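Local coordinates for protein fluvirucin B1 DH domain from module 1 (Actinomadura vulgaris, PDB 6OBV) that probably dehydrates the beta-hydroxyacyl intermediate made by the first module of the fluvirucin B1 polyketide synthase, giving the unsaturated acyl chain, at residues M52-R57 with V87-E92; P227-A232 with Q263-H268; H235-I240 with T277-T282. One frame throughout, in Å; residues are numbered along the deposited sequence.

How the interactions relate
Interaction 1 lies in the first half of the chain, with interactions 2 and 3 about 22 and 27 Å away, centre to centre, in the second. In all three, a helix or helical turn rests on antiparallel strands, as in a double hotdog. Interactions 2 and 3 use successive helices and neighbouring strands: Arg266 N hydrogen-bonds to Thr282 O at 2.8 Å. Interaction 2 is carried by a buried leucine and valine, but ends at an exposed corner. Interaction 3 is a small meeting of two partly exposed threonines beside a buried leucine. Interaction 1 grades from buried Leu54 and Ala89 to a methionine sulfur on the methylenes of Glu92, whose carboxylate turns to Arg88.

Interaction 1 of 3, residues M52-R57 with V87-E92; sequences MVLTGR and VRAGDE
Glu92, the residue of the helix that meets Met52, runs along the edge of the Arg88 guanidinium: its CB lies there in the plane of the group, and so does its carboxylate oxygen. Arg88 NH1 and Glu92 OE1 form a nearly straight salt bridge (176°), though the modelled 2.5 Å is shorter than usual and its exact length doubtful. The setting is a hotdog fold, in which the helix 79-92 packs on an antiparallel sheet. The axes of strand 52-57 and helix 87-92 run 132° apart in direction and come within 9.6 Å.

A bend at chi2 of Glu92 (67°) turns the carboxylate back to Arg88 and leaves the methylene groups facing the strand. Met52 SD touches Glu92 CG at 3.7 Å, the two chains crossing at about a right angle. Deeper in, Leu54 forks toward the helix, and strand 115-121 adds Val119 and Val121 under Ala89. On the strand, Thr55 OG1 hydrogen-bonds to Leu30 O and Gln32 NE2 of the second subunit. Leu54 CD1 packs on Ala89 CB at 3.9 Å, while CD2 sits over the backbone of the same residue, 4.0 Å from Ala89 CA, and reaches on to Glu92 CB at 4.2 Å.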
# COMPACT_ATOMS: atom_id res chain seq x y z
N MET A 52 0.13 5.96 -6.77
CA MET A 52 -0.05 5.90 -5.33
C MET A 52 -1.31 5.12 -5.03
O MET A 52 -2.26 5.12 -5.82
CB MET A 52 -0.18 7.30 -4.74
CG MET A 52 -0.31 7.35 -3.24
SD MET A 52 -0.15 9.06 -2.69
CE MET A 52 1.54 9.41 -3.19
N VAL A 53 -1.32 4.45 -3.88
CA VAL A 53 -2.53 3.84 -3.35
C VAL A 53 -2.63 4.26 -1.90
O VAL A 53 -1.63 4.26 -1.16
CB VAL A 53 -2.53 2.31 -3.52
CG1 VAL A 53 -1.47 1.64 -2.63
CG2 VAL A 53 -3.91 1.74 -3.24
N LEU A 54 -3.81 4.74 -1.51
CA LEU A 54 -4.12 5.07 -0.12
C LEU A 54 -5.09 4.02 0.40
O LEU A 54 -6.01 3.61 -0.32
CB LEU A 54 -4.75 6.45 0.02
CG LEU A 54 -3.82 7.64 -0.26
CD1 LEU A 54 -3.64 7.83 -1.78
CD2 LEU A 54 -4.40 8.89 0.39
N THR A 55 -4.88 3.60 1.64
CA THR A 55 -5.62 2.49 2.21
C THR A 55 -6.27 2.93 3.51
O THR A 55 -5.75 3.80 4.22
CB THR A 55 -4.71 1.31 2.50
OG1 THR A 55 -3.82 1.68 3.58
CG2 THR A 55 -3.92 0.94 1.26
N GLY A 56 -7.41 2.31 3.82
CA GLY A 56 -8.06 2.59 5.08
C GLY A 56 -9.07 1.52 5.40
O GLY A 56 -9.14 0.48 4.74
N ARG A 57 -9.85 1.78 6.45
CA ARG A 57 -10.86 0.83 6.89
C ARG A 57 -11.98 1.61 7.57
O ARG A 57 -11.73 2.65 8.20
CB ARG A 57 -10.27 -0.24 7.81
CG ARG A 57 -10.74 -0.16 9.24
CD ARG A 57 -10.09 -1.21 10.12
NE ARG A 57 -10.50 -2.56 9.77
CZ ARG A 57 -10.03 -3.66 10.37
NH1 ARG A 57 -9.14 -3.55 11.35
NH2 ARG A 57 -10.45 -4.86 9.99
N VAL A 87 -11.11 13.03 -3.24
CA VAL A 87 -10.48 14.33 -3.08
C VAL A 87 -9.29 14.24 -2.13
O VAL A 87 -8.22 14.82 -2.39
CB VAL A 87 -11.52 15.36 -2.61
CG1 VAL A 87 -10.80 16.58 -2.04
CG2 VAL A 87 -12.40 15.77 -3.79
N ARG A 88 -9.43 13.49 -1.03
CA ARG A 88 -8.31 13.33 -0.11
C ARG A 88 -7.10 12.70 -0.80
O ARG A 88 -5.95 13.10 -0.55
CB ARG A 88 -8.73 12.50 1.10
CG ARG A 88 -7.69 12.45 2.22
CD ARG A 88 -7.17 13.84 2.51
NE ARG A 88 -6.14 13.84 3.56
CZ ARG A 88 -4.86 13.56 3.36
NH1 ARG A 88 -4.41 13.27 2.14
NH2 ARG A 88 -4.00 13.59 4.37
N ALA A 89 -7.33 11.73 -1.69
CA ALA A 89 -6.20 11.16 -2.43
C ALA A 89 -5.61 12.19 -3.37
O ALA A 89 -4.39 12.27 -3.54
CB ALA A 89 -6.65 9.91 -3.18
N GLY A 90 -6.46 13.02 -3.98
CA GLY A 90 -5.96 14.12 -4.78
C GLY A 90 -5.01 15.03 -4.03
O GLY A 90 -3.98 15.45 -4.57
N ASP A 91 -5.35 15.40 -2.78
CA ASP A 91 -4.46 16.25 -2.00
C ASP A 91 -3.10 15.60 -1.80
O ASP A 91 -2.08 16.30 -1.73
CB ASP A 91 -5.04 16.54 -0.62
CG ASP A 91 -6.33 17.25 -0.68
OD1 ASP A 91 -6.59 17.92 -1.70
OD2 ASP A 91 -7.11 17.11 0.29
N GLU A 92 -3.07 14.28 -1.67
CA GLU A 92 -1.83 13.61 -1.35
C GLU A 92 -0.86 13.65 -2.52
O GLU A 92 0.35 13.55 -2.31
CB GLU A 92 -2.15 12.16 -0.93
CG GLU A 92 -1.10 11.51 -0.03
CD GLU A 92 -1.02 12.14 1.36
OE1 GLU A 92 -1.97 12.85 1.79
OE2 GLU A 92 0.01 11.92 2.03

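Interaction 2 of 3, residues P227-A232 with Q263-H268; sequences PALLDA and QRVRVH
In the second hotdog of this dehydratase, the short helix 227-232 lies against the antiparallel strands, and Leu229 is the side chain that joins it to strand 264-271. Leu229 and Val265 reach toward each other tip to tip, two methyls against two. Leu229 CD2 meets Val265 CG1 at 3.8 Å, and Leu229 CD1 meets Val265 CG2 at 4.0 Å. The leucine gets there by extending away from its own helix, with CG anti to the backbone N (chi1 -179°).

The same fork also covers the backbone where the strand begins. Gln263 O lies 3.7 Å from Leu229 CD2 and 3.8 Å from Leu229 CD1, so both methyls lean on one carbonyl oxygen. Gln263 itself directs its side chain away from the helix and contributes mainly main-chain atoms to the contact. Nothing polar crosses between the segments; this is van der Waals contact throughout.

Val210 and Leu212 also touch Leu229, and Ile281 of the adjoining strand packs on Val265, extending the apolar layer. The other faces of the helix have different duties. Pro227 O accepts a hydrogen bond from Thr80 OG1 of helix 79-92, tying the two hotdog helices together. The spacing of Asp231 and His235 is consistent with the DxxxQ/H signature of polyketide synthase dehydratases. Leu229 packs this helix on strand 264-271, the arrangement of helix wrapped by strands that gives the hotdog fold its name.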
# COMPACT_ATOMS: atom_id res chain seq x y z
N PRO A 227 -18.81 13.44 4.88
CA PRO A 227 -19.75 12.87 3.90
C PRO A 227 -21.21 13.06 4.28
O PRO A 227 -22.06 13.20 3.38
CB PRO A 227 -19.35 11.39 3.85
CG PRO A 227 -17.87 11.40 4.19
CD PRO A 227 -17.70 12.52 5.20
N ALA A 228 -21.55 13.10 5.57
CA ALA A 228 -22.94 13.32 5.95
C ALA A 228 -23.34 14.77 5.74
O ALA A 228 -24.52 15.05 5.48
CB ALA A 228 -23.19 12.92 7.40
N LEU A 229 -22.40 15.71 5.87
CA LEU A 229 -22.71 17.11 5.59
C LEU A 229 -22.88 17.35 4.10
O LEU A 229 -23.79 18.07 3.69
CB LEU A 229 -21.63 18.02 6.16
CG LEU A 229 -21.87 19.52 5.96
CD1 LEU A 229 -23.21 19.96 6.52
CD2 LEU A 229 -20.74 20.34 6.61
N LEU A 230 -22.01 16.78 3.27
CA LEU A 230 -22.14 17.00 1.84
C LEU A 230 -23.40 16.33 1.30
O LEU A 230 -24.07 16.88 0.42
CB LEU A 230 -20.91 16.50 1.07
CG LEU A 230 -20.99 16.74 -0.45
CD1 LEU A 230 -21.26 18.20 -0.74
CD2 LEU A 230 -19.73 16.27 -1.20
N ASP A 231 -23.75 15.17 1.85
CA ASP A 231 -24.95 14.51 1.35
C ASP A 231 -26.21 15.31 1.68
O ASP A 231 -27.10 15.43 0.84
CB ASP A 231 -25.08 13.11 1.93
CG ASP A 231 -26.24 12.34 1.31
OD1 ASP A 231 -26.17 12.07 0.10
OD2 ASP A 231 -27.24 12.05 2.01
N ALA A 232 -26.29 15.86 2.89
CA ALA A 232 -27.50 16.58 3.23
C ALA A 232 -27.59 17.90 2.48
O ALA A 232 -28.69 18.43 2.29
CB ALA A 232 -27.57 16.82 4.73
N GLN A 263 -18.67 22.23 9.59
CA GLN A 263 -19.75 21.64 10.37
C GLN A 263 -21.13 22.08 9.90
O GLN A 263 -22.08 21.29 9.94
CB GLN A 263 -19.60 22.02 11.85
CG GLN A 263 -18.21 21.90 12.41
CD GLN A 263 -18.14 22.36 13.84
OE1 GLN A 263 -19.13 22.26 14.59
NE2 GLN A 263 -16.98 22.88 14.25
N ARG A 264 -21.27 23.34 9.52
CA ARG A 264 -22.52 23.91 9.03
C ARG A 264 -22.21 24.66 7.74
O ARG A 264 -21.13 25.24 7.61
CB ARG A 264 -23.16 24.84 10.06
CG ARG A 264 -23.09 24.33 11.50
CD ARG A 264 -23.66 25.32 12.50
NE ARG A 264 -23.13 26.66 12.31
CZ ARG A 264 -23.64 27.75 12.88
NH1 ARG A 264 -24.69 27.64 13.68
NH2 ARG A 264 -23.11 28.95 12.66
N VAL A 265 -23.12 24.61 6.77
CA VAL A 265 -22.87 25.24 5.49
C VAL A 265 -24.15 25.87 4.96
O VAL A 265 -25.26 25.55 5.38
CB VAL A 265 -22.32 24.26 4.42
CG1 VAL A 265 -20.91 23.71 4.81
CG2 VAL A 265 -23.33 23.15 4.11
N ARG A 266 -23.96 26.79 4.02
CA ARG A 266 -25.03 27.24 3.15
C ARG A 266 -24.88 26.56 1.79
O ARG A 266 -23.77 26.22 1.36
CB ARG A 266 -24.99 28.75 2.99
CG ARG A 266 -25.04 29.54 4.29
CD ARG A 266 -24.56 30.94 4.00
NE ARG A 266 -24.72 31.84 5.12
CZ ARG A 266 -24.49 33.15 5.06
NH1 ARG A 266 -24.09 33.69 3.92
NH2 ARG A 266 -24.67 33.90 6.14
N VAL A 267 -26.01 26.36 1.11
CA VAL A 267 -26.04 25.63 -0.15
C VAL A 267 -26.82 26.43 -1.18
O VAL A 267 -27.87 27.00 -0.87
CB VAL A 267 -26.66 24.23 0.04
CG1 VAL A 267 -26.60 23.44 -1.27
CG2 VAL A 267 -25.93 23.49 1.13
N HIS A 268 -26.29 26.50 -2.39
CA HIS A 268 -26.95 27.15 -3.52
C HIS A 268 -27.01 26.14 -4.66
O HIS A 268 -26.00 25.87 -5.32
CB HIS A 268 -26.18 28.42 -3.91
CG HIS A 268 -26.76 29.15 -5.08
ND1 HIS A 268 -28.08 29.04 -5.46
CD2 HIS A 268 -26.20 30.02 -5.95
CE1 HIS A 268 -28.30 29.80 -6.52
NE2 HIS A 268 -27.17 30.40 -6.84

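Interaction 3 of 3, residues H235-I240 with T277-T282; sequences HATGLI and TSLHIT
Between the turn 235-240 and strand 277-282 the backbones stay well apart, the nearest CA atoms being those of Thr237 and Thr277 at 8.2 Å, so side chains alone span the gap. Two methyls do most of it: Thr237 CG2 meets Thr277 CG2 at 3.9 Å, with the side chains slanting past each other. On Thr277 the methyl stands anti to the backbone N, which lifts it off the strand toward the turn. On Thr237 the hydroxyl lies between backbone N and carbonyl carbon (chi1 42°), and from there OG1 hydrogen-bonds back to Leu234 O, one turn earlier. That bond holds the rotation of the side chain and leaves CG2 to face the sheet.

Leu279, two residues along the strand and on the same face as Thr277, comes in beside them with a looser approach, its CD2 4.4 Å from Thr237 CG2.

In the double hotdog of the dehydratase this is where the chain leaves helix 227-232 and winds into a short, weakly bonded helical turn from about Gly238, which still lies over the second half's strands. Leu239 N bonds to Ala236 O at 3.2 Å within the turn. Ala269 of the neighbouring strand 264-271 also touches Thr237, so the threonine bears on two adjacent strands, while Leu234 packs on Leu279.

At the start of the turn His235 is gripped at both ring nitrogens, ND1 by Tyr179 OH and NE2 by Asp231 OD2. These partners fix the plane of a buried imidazole, whose ring stacks with Tyr189 and meets that of Tyr179 at about 75°.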
# COMPACT_ATOMS: atom_id res chain seq x y z
N HIS A 235 -30.05 17.47 -0.12
CA HIS A 235 -31.43 17.14 0.20
C HIS A 235 -32.42 18.22 -0.23
O HIS A 235 -33.57 17.91 -0.52
CB HIS A 235 -31.55 16.87 1.70
CG HIS A 235 -30.77 15.68 2.13
ND1 HIS A 235 -30.73 15.23 3.43
CD2 HIS A 235 -29.99 14.83 1.42
CE1 HIS A 235 -29.97 14.16 3.50
NE2 HIS A 235 -29.50 13.89 2.29
N ALA A 236 -32.00 19.48 -0.27
CA ALA A 236 -32.95 20.55 -0.55
C ALA A 236 -33.32 20.64 -2.03
O ALA A 236 -34.32 21.28 -2.36
CB ALA A 236 -32.38 21.89 -0.10
N THR A 237 -32.55 20.00 -2.91
CA THR A 237 -32.79 20.11 -4.34
C THR A 237 -34.09 19.47 -4.77
O THR A 237 -34.67 19.87 -5.79
CB THR A 237 -31.64 19.48 -5.12
OG1 THR A 237 -31.27 18.26 -4.48
CG2 THR A 237 -30.47 20.38 -5.12
N GLY A 238 -34.57 18.46 -4.03
CA GLY A 238 -35.82 17.80 -4.38
C GLY A 238 -37.07 18.65 -4.17
O GLY A 238 -38.14 18.26 -4.65
N LEU A 239 -36.94 19.80 -3.50
CA LEU A 239 -38.10 20.63 -3.19
C LEU A 239 -38.76 21.18 -4.45
O LEU A 239 -39.97 21.45 -4.44
CB LEU A 239 -37.69 21.77 -2.27
CG LEU A 239 -37.35 21.28 -0.85
CD1 LEU A 239 -36.50 22.29 -0.10
CD2 LEU A 239 -38.62 20.96 -0.07
N ILE A 240 -38.00 21.36 -5.52
CA ILE A 240 -38.60 21.86 -6.76
C ILE A 240 -39.14 20.71 -7.60
O ILE A 240 -40.34 20.67 -7.93
CB ILE A 240 -37.58 22.70 -7.55
CG1 ILE A 240 -37.00 23.77 -6.63
CG2 ILE A 240 -38.23 23.29 -8.80
CD1 ILE A 240 -36.49 24.97 -7.32
N THR A 277 -27.60 19.15 -11.69
CA THR A 277 -27.64 20.21 -10.68
C THR A 277 -26.22 20.69 -10.41
O THR A 277 -25.30 19.88 -10.27
CB THR A 277 -28.25 19.72 -9.35
OG1 THR A 277 -29.50 19.05 -9.58
CG2 THR A 277 -28.43 20.90 -8.35
N SER A 278 -26.05 22.01 -10.29
CA SER A 278 -24.80 22.55 -9.77
C SER A 278 -25.00 22.98 -8.32
O SER A 278 -26.12 23.27 -7.90
CB SER A 278 -24.30 23.72 -10.62
OG SER A 278 -25.07 24.89 -10.41
N LEU A 279 -23.92 22.98 -7.55
CA LEU A 279 -24.03 23.33 -6.14
C LEU A 279 -22.79 24.11 -5.71
O LEU A 279 -21.66 23.72 -6.00
CB LEU A 279 -24.19 22.11 -5.21
CG LEU A 279 -25.33 21.14 -5.44
CD1 LEU A 279 -24.71 19.81 -5.71
CD2 LEU A 279 -26.25 21.03 -4.25
N HIS A 280 -23.03 25.20 -5.00
CA HIS A 280 -21.97 26.03 -4.49
C HIS A 280 -22.22 26.19 -3.00
O HIS A 280 -23.30 26.61 -2.59
CB HIS A 280 -21.90 27.36 -5.25
CG HIS A 280 -21.55 27.17 -6.69
ND1 HIS A 280 -20.30 26.76 -7.10
CD2 HIS A 280 -22.30 27.27 -7.82
CE1 HIS A 280 -20.28 26.64 -8.42
NE2 HIS A 280 -21.49 26.94 -8.88
N ILE A 281 -21.24 25.78 -2.21
CA ILE A 281 -21.39 25.61 -0.78
C ILE A 281 -20.51 26.65 -0.12
O ILE A 281 -19.35 26.83 -0.51
CB ILE A 281 -21.03 24.17 -0.38
CG1 ILE A 281 -22.03 23.21 -1.02
CG2 ILE A 281 -21.06 23.97 1.11
CD1 ILE A 281 -21.65 21.78 -0.86
N THR A 282 -21.08 27.38 0.83
CA THR A 282 -20.35 28.40 1.56
C THR A 282 -20.48 28.10 3.04
O THR A 282 -21.27 27.24 3.44
CB THR A 282 -20.90 29.79 1.26
OG1 THR A 282 -22.33 29.74 1.34
CG2 THR A 282 -20.49 30.22 -0.13